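Local coordinates for glucan-binding protein C, GbpC (Streptococcus mutans UA159, PDB 5UQZ) that mediates both sucrose-independent and sucrose-dependent adherence of the bacterium, as a glucan-binding protein of the cell wall, at the calcium ion site. Coordinates in Å, arbitrary orientation; residue numbers count along the deposited sequence, not the author numbering.

The calcium ion site. Residues 224-226, 235, 237, 268, 285, 327-328. With CA (calcium ion), chain B.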
loop_
_atom_site.group_PDB
_atom_site.type_symbol
_atom_site.label_atom_id
_atom_site.label_comp_id
_atom_site.label_asym_id
_atom_site.label_seq_id
_atom_site.Cartn_x
_atom_site.Cartn_y
_atom_site.Cartn_z
ATOM N N SER A 224 0.412 0.872 3.553
ATOM C CA SER A 224 1.500 1.041 2.606
ATOM C C SER A 224 1.867 2.526 2.418
ATOM O O SER A 224 2.085 3.016 1.316
ATOM C CB SER A 224 1.153 0.376 1.277
ATOM O OG SER A 224 2.248 0.372 0.384
ATOM N N LEU A 225 2.037 3.241 3.545
ATOM C CA LEU A 225 2.480 4.638 3.486
ATOM C C LEU A 225 3.995 4.649 3.662
ATOM O O LEU A 225 4.534 4.944 4.747
ATOM C CB LEU A 225 1.748 5.499 4.502
ATOM C CG LEU A 225 0.220 5.585 4.281
ATOM C CD1 LEU A 225 -0.406 6.442 5.352
ATOM C CD2 LEU A 225 -0.156 6.088 2.902
ATOM N N ASN A 226 4.686 4.378 2.564
ATOM C CA ASN A 226 6.139 4.242 2.627
ATOM C C ASN A 226 6.837 5.582 2.821
ATOM O O ASN A 226 6.438 6.575 2.214
ATOM C CB ASN A 226 6.682 3.655 1.305
ATOM C CG ASN A 226 6.032 2.355 0.937
ATOM O OD1 ASN A 226 4.857 2.348 0.581
ATOM N ND2 ASN A 226 6.748 1.246 1.067
ATOM N N HIS A 235 11.482 10.035 -0.080
ATOM C CA HIS A 235 10.182 9.711 -0.656
ATOM C C HIS A 235 9.193 9.442 0.474
ATOM O O HIS A 235 9.430 8.535 1.285
ATOM C CB HIS A 235 10.385 8.423 -1.438
ATOM C CG HIS A 235 9.126 7.846 -2.023
ATOM N ND1 HIS A 235 8.852 7.892 -3.373
ATOM C CD2 HIS A 235 8.097 7.162 -1.456
ATOM C CE1 HIS A 235 7.732 7.224 -3.618
ATOM N NE2 HIS A 235 7.241 6.778 -2.464
ATOM N N GLU A 237 4.954 9.066 1.477
ATOM C CA GLU A 237 3.546 8.918 1.104
ATOM C C GLU A 237 2.697 9.381 2.277
ATOM O O GLU A 237 2.928 8.967 3.420
ATOM C CB GLU A 237 3.287 7.462 0.717
ATOM C CG GLU A 237 4.156 7.093 -0.483
ATOM C CD GLU A 237 4.159 5.655 -0.938
ATOM O OE1 GLU A 237 3.343 4.832 -0.495
ATOM O OE2 GLU A 237 5.029 5.369 -1.821
ATOM N N GLN A 268 11.336 2.072 5.715
ATOM C CA GLN A 268 11.596 1.120 4.639
ATOM C C GLN A 268 12.836 0.253 4.858
ATOM O O GLN A 268 12.850 -0.904 4.408
ATOM C CB GLN A 268 11.814 1.893 3.325
ATOM C CG GLN A 268 11.771 1.011 2.079
ATOM C CD GLN A 268 10.344 0.646 1.667
ATOM O OE1 GLN A 268 9.408 1.401 1.907
ATOM N NE2 GLN A 268 10.173 -0.513 1.058
ATOM N N ASP A 285 6.011 -4.633 3.151
ATOM C CA ASP A 285 5.195 -4.014 2.113
ATOM C C ASP A 285 4.970 -4.948 0.950
ATOM O O ASP A 285 4.452 -4.514 -0.078
ATOM C CB ASP A 285 5.861 -2.711 1.648
ATOM C CG ASP A 285 4.915 -1.813 0.859
ATOM O OD1 ASP A 285 3.706 -1.754 1.141
ATOM O OD2 ASP A 285 5.427 -1.120 -0.063
ATOM N N ILE A 327 2.920 5.603 -6.852
ATOM C CA ILE A 327 2.248 5.062 -5.679
ATOM C C ILE A 327 1.103 4.191 -6.149
ATOM O O ILE A 327 0.333 4.580 -7.052
ATOM C CB ILE A 327 1.757 6.172 -4.717
ATOM C CG1 ILE A 327 1.220 5.551 -3.411
ATOM C CG2 ILE A 327 0.749 7.094 -5.352
ATOM C CD1 ILE A 327 0.809 6.633 -2.333
ATOM N N TRP A 328 0.938 3.030 -5.504
ATOM C CA TRP A 328 -0.270 2.232 -5.648
ATOM C C TRP A 328 -1.084 2.556 -4.411
ATOM O O TRP A 328 -0.775 2.077 -3.310
ATOM C CB TRP A 328 0.030 0.748 -5.715
ATOM C CG TRP A 328 -1.190 -0.098 -5.915
ATOM C CD1 TRP A 328 -2.535 0.297 -5.924
ATOM C CD2 TRP A 328 -1.197 -1.480 -6.213
ATOM N NE1 TRP A 328 -3.340 -0.780 -6.120
ATOM C CE2 TRP A 328 -2.550 -1.880 -6.323
ATOM C CE3 TRP A 328 -0.182 -2.434 -6.355
ATOM C CZ2 TRP A 328 -2.919 -3.195 -6.601
ATOM C CZ3 TRP A 328 -0.547 -3.730 -6.634
ATOM C CH2 TRP A 328 -1.912 -4.097 -6.754
HETATM CA CA CA B . 2.961 2.408 -0.790
HETATM O O HOH W 1 4.067 0.425 -1.738
HETATM O O HOH W 2 4.855 2.934 -2.437
HETATM O O HOH W 3 2.496 1.936 -3.177
HETATM O O HOH W 4 0.689 2.993 -1.162
#
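In the beta-supersandwich of GbpC, here a piece of a longer wall-attached protein, a calcium ion sits in a short loop between strands 219-222 and 227-230, with strand 233-240 returning beside it. The site probably stabilises this part of the fold. Ser224 binds twice, through its backbone carbonyl O and its hydroxyl OG. Its phi of 60° and psi of 48°, a left-handed helical conformation, turn the loop, while OG anti to the backbone N (chi1 -173°) lies beside the carbonyl carbon, so both oxygens face the ion; a short hydroxyl side chain suits this chelation. Leu225 links the two liganding residues, its side chain directed away, and Asn226 OD1 lies 2.3 Å from the calcium ion CA. An amide suits the place because the opposite branch helps fix its rotation: Asn226 ND2 donates an almost straight bond to Gln268 OE1 (2.8 Å), on a carbonyl lone pair, and another to Asp285 OD2, met from above the carboxylate plane. Asp285 is a second-shell acid: Asp285 OD1 receives the hydroxyl OG of Ser224 on its syn lone pair, 2.7 Å away, and OD2 also holds water 1. Its charge may help balance the ion without direct binding.

From the neighbouring strand, Glu237, a hard-oxygen ligand long enough to reach in, extends its chain and places OE1 2.5 Å from the calcium ion CA. Glu237 OE2 stays 3.8 Å from CA, held by water 2. With waters 1 to 4 the modelled shell reaches eight oxygens; Trp328 O meets water 4 at 2.8 Å and its N donates to water 3. The flat ring of His235 suits steadying the carboxylate's rotation: NE2 of His235 meets the anti lone pair of Glu237 OE2 at 2.7 Å, exactly in the imidazole plane.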